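DyP2 (Amycolatopsis sp. ATCC 39116, PDB 4G2C) is a haem-containing dye-decolorizing peroxidase from a lignin-reactive bacterium that probably uses peroxide to oxidise dyes and other substrates. Local coordinates at residues D65-E79 / P190-G203. Sequence-based numbering, arbitrary orientation.
With ACT (acetate ion), chain T.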
loop_
_atom_site.group_PDB
_atom_site.type_symbol
_atom_site.label_atom_id
_atom_site.label_comp_id
_atom_site.label_asym_id
_atom_site.label_seq_id
_atom_site.Cartn_x
_atom_site.Cartn_y
_atom_site.Cartn_z
ATOM N N ASP A 65 -6.704 12.470 1.496
ATOM C CA ASP A 65 -7.149 12.700 0.116
ATOM C C ASP A 65 -6.325 13.819 -0.500
ATOM O O ASP A 65 -6.179 13.913 -1.708
ATOM C CB ASP A 65 -8.640 13.057 0.077
ATOM C CG ASP A 65 -9.529 11.918 0.550
ATOM O OD1 ASP A 65 -9.174 10.734 0.330
ATOM O OD2 ASP A 65 -10.589 12.201 1.139
ATOM N N ARG A 66 -5.801 14.679 0.359
ATOM C CA ARG A 66 -4.799 15.652 -0.032
ATOM C C ARG A 66 -3.598 15.295 0.798
ATOM O O ARG A 66 -3.687 15.227 2.021
ATOM C CB ARG A 66 -5.258 17.080 0.290
ATOM C CG ARG A 66 -6.342 17.613 -0.643
ATOM C CD ARG A 66 -5.851 17.601 -2.086
ATOM N NE ARG A 66 -6.644 18.477 -2.942
ATOM C CZ ARG A 66 -6.188 19.599 -3.494
ATOM N NH1 ARG A 66 -4.928 19.983 -3.294
ATOM N NH2 ARG A 66 -6.995 20.336 -4.254
ATOM N N LEU A 67 -2.482 15.043 0.132
ATOM C CA LEU A 67 -1.271 14.621 0.814
ATOM C C LEU A 67 -0.055 15.337 0.255
ATOM O O LEU A 67 0.164 15.365 -0.957
ATOM C CB LEU A 67 -1.084 13.107 0.669
ATOM C CG LEU A 67 0.255 12.542 1.137
ATOM C CD1 LEU A 67 0.362 12.638 2.653
ATOM C CD2 LEU A 67 0.403 11.103 0.673
ATOM N N THR A 68 0.728 15.918 1.154
ATOM C CA THR A 68 2.028 16.475 0.804
ATOM C C THR A 68 3.112 15.580 1.388
ATOM O O THR A 68 3.053 15.244 2.564
ATOM C CB THR A 68 2.184 17.921 1.356
ATOM O OG1 THR A 68 1.588 18.849 0.439
ATOM C CG2 THR A 68 3.661 18.277 1.548
ATOM N N VAL A 69 4.069 15.168 0.556
ATOM C CA VAL A 69 5.194 14.334 0.985
ATOM C C VAL A 69 6.476 15.147 0.884
ATOM O O VAL A 69 6.755 15.727 -0.165
ATOM C CB VAL A 69 5.381 13.100 0.074
ATOM C CG1 VAL A 69 6.471 12.206 0.612
ATOM C CG2 VAL A 69 4.069 12.319 -0.091
ATOM N N LEU A 70 7.257 15.176 1.962
ATOM C CA LEU A 70 8.495 15.949 2.010
ATOM C C LEU A 70 9.661 15.054 2.397
ATOM O O LEU A 70 9.659 14.460 3.470
ATOM C CB LEU A 70 8.369 17.098 3.009
ATOM C CG LEU A 70 7.333 18.197 2.729
ATOM C CD1 LEU A 70 7.311 19.195 3.880
ATOM C CD2 LEU A 70 7.612 18.910 1.402
ATOM N N PHE A 71 10.644 14.935 1.512
ATOM C CA PHE A 71 11.866 14.208 1.823
ATOM C C PHE A 71 12.928 15.195 2.274
ATOM O O PHE A 71 13.133 16.226 1.637
ATOM C CB PHE A 71 12.340 13.413 0.613
ATOM C CG PHE A 71 11.299 12.474 0.076
ATOM C CD1 PHE A 71 10.873 11.383 0.831
ATOM C CD2 PHE A 71 10.733 12.686 -1.166
ATOM C CE1 PHE A 71 9.910 10.519 0.349
ATOM C CE2 PHE A 71 9.755 11.832 -1.650
ATOM C CZ PHE A 71 9.343 10.743 -0.895
ATOM N N LEU A 72 13.586 14.889 3.384
ATOM C CA LEU A 72 14.493 15.841 4.021
ATOM C C LEU A 72 15.932 15.346 4.005
ATOM O O LEU A 72 16.184 14.137 3.893
ATOM C CB LEU A 72 14.064 16.075 5.464
ATOM C CG LEU A 72 12.601 16.453 5.709
ATOM C CD1 LEU A 72 12.362 16.694 7.189
ATOM C CD2 LEU A 72 12.173 17.662 4.878
ATOM N N GLY A 73 16.868 16.291 4.122
ATOM C CA GLY A 73 18.283 15.995 4.327
ATOM C C GLY A 73 18.761 16.710 5.585
ATOM O O GLY A 73 18.421 17.864 5.796
ATOM N N PHE A 74 19.525 16.021 6.427
ATOM C CA PHE A 74 20.033 16.600 7.661
ATOM C C PHE A 74 21.444 17.166 7.477
ATOM O O PHE A 74 22.415 16.412 7.357
ATOM C CB PHE A 74 20.048 15.551 8.787
ATOM C CG PHE A 74 18.677 15.068 9.196
ATOM C CD1 PHE A 74 17.540 15.811 8.891
ATOM C CD2 PHE A 74 18.528 13.871 9.892
ATOM C CE1 PHE A 74 16.270 15.375 9.270
ATOM C CE2 PHE A 74 17.273 13.421 10.276
ATOM C CZ PHE A 74 16.134 14.174 9.966
ATOM N N GLY A 75 21.552 18.495 7.470
ATOM C CA GLY A 75 22.843 19.168 7.386
ATOM C C GLY A 75 23.636 19.205 8.688
ATOM O O GLY A 75 24.868 19.196 8.667
ATOM N N ASP A 76 22.935 19.257 9.821
ATOM C CA ASP A 76 23.579 19.282 11.137
ATOM C C ASP A 76 22.802 18.442 12.154
ATOM O O ASP A 76 21.581 18.550 12.254
ATOM C CB ASP A 76 23.721 20.720 11.636
ATOM C CG ASP A 76 24.271 20.795 13.046
ATOM O OD1 ASP A 76 25.501 20.658 13.217
ATOM O OD2 ASP A 76 23.482 20.986 13.990
ATOM N N ALA A 77 23.502 17.609 12.915
ATOM C CA ALA A 77 22.812 16.637 13.769
ATOM C C ALA A 77 22.018 17.301 14.890
ATOM O O ALA A 77 20.851 16.962 15.118
ATOM C CB ALA A 77 23.783 15.611 14.331
ATOM N N ALA A 78 22.652 18.248 15.579
ATOM C CA ALA A 78 22.001 18.961 16.681
ATOM C C ALA A 78 20.750 19.706 16.220
ATOM O O ALA A 78 19.713 19.695 16.900
ATOM C CB ALA A 78 22.987 19.919 17.378
ATOM N N GLU A 79 20.846 20.349 15.060
ATOM C CA GLU A 79 19.705 21.082 14.539
ATOM C C GLU A 79 18.579 20.141 14.115
ATOM O O GLU A 79 17.403 20.488 14.216
ATOM C CB GLU A 79 20.122 22.000 13.387
ATOM C CG GLU A 79 20.689 23.347 13.839
ATOM C CD GLU A 79 21.261 24.156 12.689
ATOM O OE1 GLU A 79 20.473 24.675 11.866
ATOM O OE2 GLU A 79 22.505 24.264 12.602
ATOM N N PRO A 190 14.941 24.628 10.409
ATOM C CA PRO A 190 16.228 25.317 10.299
ATOM C C PRO A 190 16.805 25.145 8.897
ATOM O O PRO A 190 16.407 24.232 8.161
ATOM C CB PRO A 190 17.095 24.577 11.314
ATOM C CG PRO A 190 16.541 23.168 11.284
ATOM C CD PRO A 190 15.061 23.336 11.108
ATOM N N ALA A 191 17.752 26.008 8.544
ATOM C CA ALA A 191 18.363 26.003 7.219
ATOM C C ALA A 191 19.163 24.734 6.901
ATOM O O ALA A 191 19.314 24.370 5.730
ATOM C CB ALA A 191 19.230 27.232 7.045
ATOM N N SER A 192 19.670 24.059 7.930
ATOM C CA SER A 192 20.442 22.827 7.733
ATOM C C SER A 192 19.566 21.586 7.512
ATOM O O SER A 192 20.078 20.467 7.348
ATOM C CB SER A 192 21.313 22.568 8.949
ATOM O OG SER A 192 20.488 22.399 10.080
ATOM N N VAL A 193 18.250 21.772 7.569
ATOM C CA VAL A 193 17.331 20.695 7.225
ATOM C C VAL A 193 16.746 21.063 5.882
ATOM O O VAL A 193 15.856 21.899 5.789
ATOM C CB VAL A 193 16.205 20.510 8.258
ATOM C CG1 VAL A 193 15.172 19.515 7.737
ATOM C CG2 VAL A 193 16.776 20.032 9.594
ATOM N N THR A 194 17.285 20.456 4.839
ATOM C CA THR A 194 16.851 20.767 3.497
ATOM C C THR A 194 15.726 19.848 3.040
ATOM O O THR A 194 15.571 18.710 3.517
ATOM C CB THR A 194 18.013 20.682 2.508
ATOM O OG1 THR A 194 18.699 19.439 2.702
ATOM C CG2 THR A 194 18.999 21.844 2.746
ATOM N N VAL A 195 14.928 20.374 2.126
ATOM C CA VAL A 195 13.956 19.579 1.423
ATOM C C VAL A 195 14.568 19.115 0.112
ATOM O O VAL A 195 14.727 19.909 -0.810
ATOM C CB VAL A 195 12.731 20.418 1.105
ATOM C CG1 VAL A 195 11.713 19.571 0.362
ATOM C CG2 VAL A 195 12.160 21.000 2.384
ATOM N N VAL A 196 14.912 17.836 0.020
ATOM C CA VAL A 196 15.553 17.332 -1.184
ATOM C C VAL A 196 14.538 16.923 -2.234
ATOM O O VAL A 196 14.895 16.684 -3.390
ATOM C CB VAL A 196 16.462 16.124 -0.886
ATOM C CG1 VAL A 196 17.034 16.212 0.524
ATOM C CG2 VAL A 196 15.701 14.825 -1.070
ATOM N N GLY A 197 13.271 16.836 -1.836
ATOM C CA GLY A 197 12.226 16.373 -2.735
ATOM C C GLY A 197 10.847 16.477 -2.132
ATOM O O GLY A 197 10.696 16.457 -0.911
ATOM N N GLU A 198 9.836 16.581 -2.992
ATOM C CA GLU A 198 8.450 16.685 -2.550
ATOM C C GLU A 198 7.529 15.952 -3.523
ATOM O O GLU A 198 7.840 15.846 -4.702
ATOM C CB GLU A 198 8.043 18.156 -2.445
ATOM C CG GLU A 198 6.567 18.388 -2.171
ATOM C CD GLU A 198 6.245 19.831 -1.758
ATOM O OE1 GLU A 198 7.169 20.674 -1.704
ATOM O OE2 GLU A 198 5.057 20.118 -1.496
ATOM N N GLU A 199 6.412 15.427 -3.023
ATOM C CA GLU A 199 5.381 14.848 -3.885
ATOM C C GLU A 199 4.018 15.284 -3.354
ATOM O O GLU A 199 3.881 15.617 -2.175
ATOM C CB GLU A 199 5.450 13.303 -3.914
ATOM C CG GLU A 199 6.815 12.696 -4.272
ATOM C CD GLU A 199 7.129 12.733 -5.763
ATOM O OE1 GLU A 199 6.230 13.094 -6.555
ATOM O OE2 GLU A 199 8.282 12.400 -6.143
ATOM N N SER A 200 3.012 15.281 -4.218
ATOM C CA SER A 200 1.651 15.579 -3.788
ATOM C C SER A 200 0.725 14.429 -4.173
ATOM O O SER A 200 0.723 13.964 -5.317
ATOM C CB SER A 200 1.155 16.900 -4.389
ATOM O OG SER A 200 2.110 17.947 -4.186
ATOM N N GLY A 201 -0.048 13.960 -3.200
ATOM C CA GLY A 201 -1.033 12.932 -3.446
ATOM C C GLY A 201 -2.418 13.542 -3.583
ATOM O O GLY A 201 -2.792 14.465 -2.859
ATOM N N LEU A 202 -3.184 13.023 -4.526
ATOM C CA LEU A 202 -4.550 13.482 -4.736
ATOM C C LEU A 202 -5.418 12.245 -4.870
ATOM O O LEU A 202 -5.243 11.454 -5.809
ATOM C CB LEU A 202 -4.642 14.338 -6.002
ATOM C CG LEU A 202 -6.049 14.794 -6.393
ATOM C CD1 LEU A 202 -6.563 15.870 -5.431
ATOM C CD2 LEU A 202 -6.104 15.262 -7.856
ATOM N N GLY A 203 -6.312 12.050 -3.905
ATOM C CA GLY A 203 -7.170 10.877 -3.901
ATOM C C GLY A 203 -8.192 10.875 -5.023
ATOM O O GLY A 203 -8.731 11.919 -5.374
HETATM C C ACT T . -2.085 18.637 -1.523
HETATM O O ACT T . -2.738 19.568 -0.976
HETATM O OXT ACT T . -2.734 17.701 -2.069
HETATM C CH3 ACT T . -0.590 18.637 -1.526
HETATM O O HOH W 1 20.139 19.492 10.228
#
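Phe71 and Glu199 meet on one face of an antiparallel pair, ring atom CE2 4.0 Å from Glu199 CG, with ring and carboxylate planes 69° apart. Phe71 CG lies anti to its own carbonyl carbon (chi1 -56°), which brings the ring alongside the backbone of Gly197, where a side chain would crowd it. Glu199 offers Phe71 and Val69 its methylene groups, while its buried carboxylate is held by Tyr160, His159 and Lys275. On the other face Leu70 CD2 lies against the extended Glu198, 3.6 Å from its CD, and Leu72 CD1 meets Val193 CG1 at 4.0 Å. Arg66 runs beside Leu202, NE 3.6 Å from CD1, and its NH1 reaches O of an acetate, probably from the crystallisation liquor, at 3.2 Å. Replacing Arg66 by an alanine is likely to deprive the acetate of its guanidinium partner and Leu202 CD1 of the aliphatic stem and NE packed beside it. Strands 66-74 and 193-202 are neighbours in the antiparallel sheet of the ferredoxin-like fold characteristic of dye-decolorizing peroxidases. Val196 and Gly197 both face Phe71 in a classic beta bulge: Val196 N donates to Phe71 O, and Phe71 N to Gly197 O. Beyond the strands, Asp76 N-caps the next helix, its OD2 accepting from Glu79 N at 2.9 Å. Farther out, strand 166-172 flanks 66-74 along its other edge, and Phe83 of helix 77-88 packs on Leu72 and Val193.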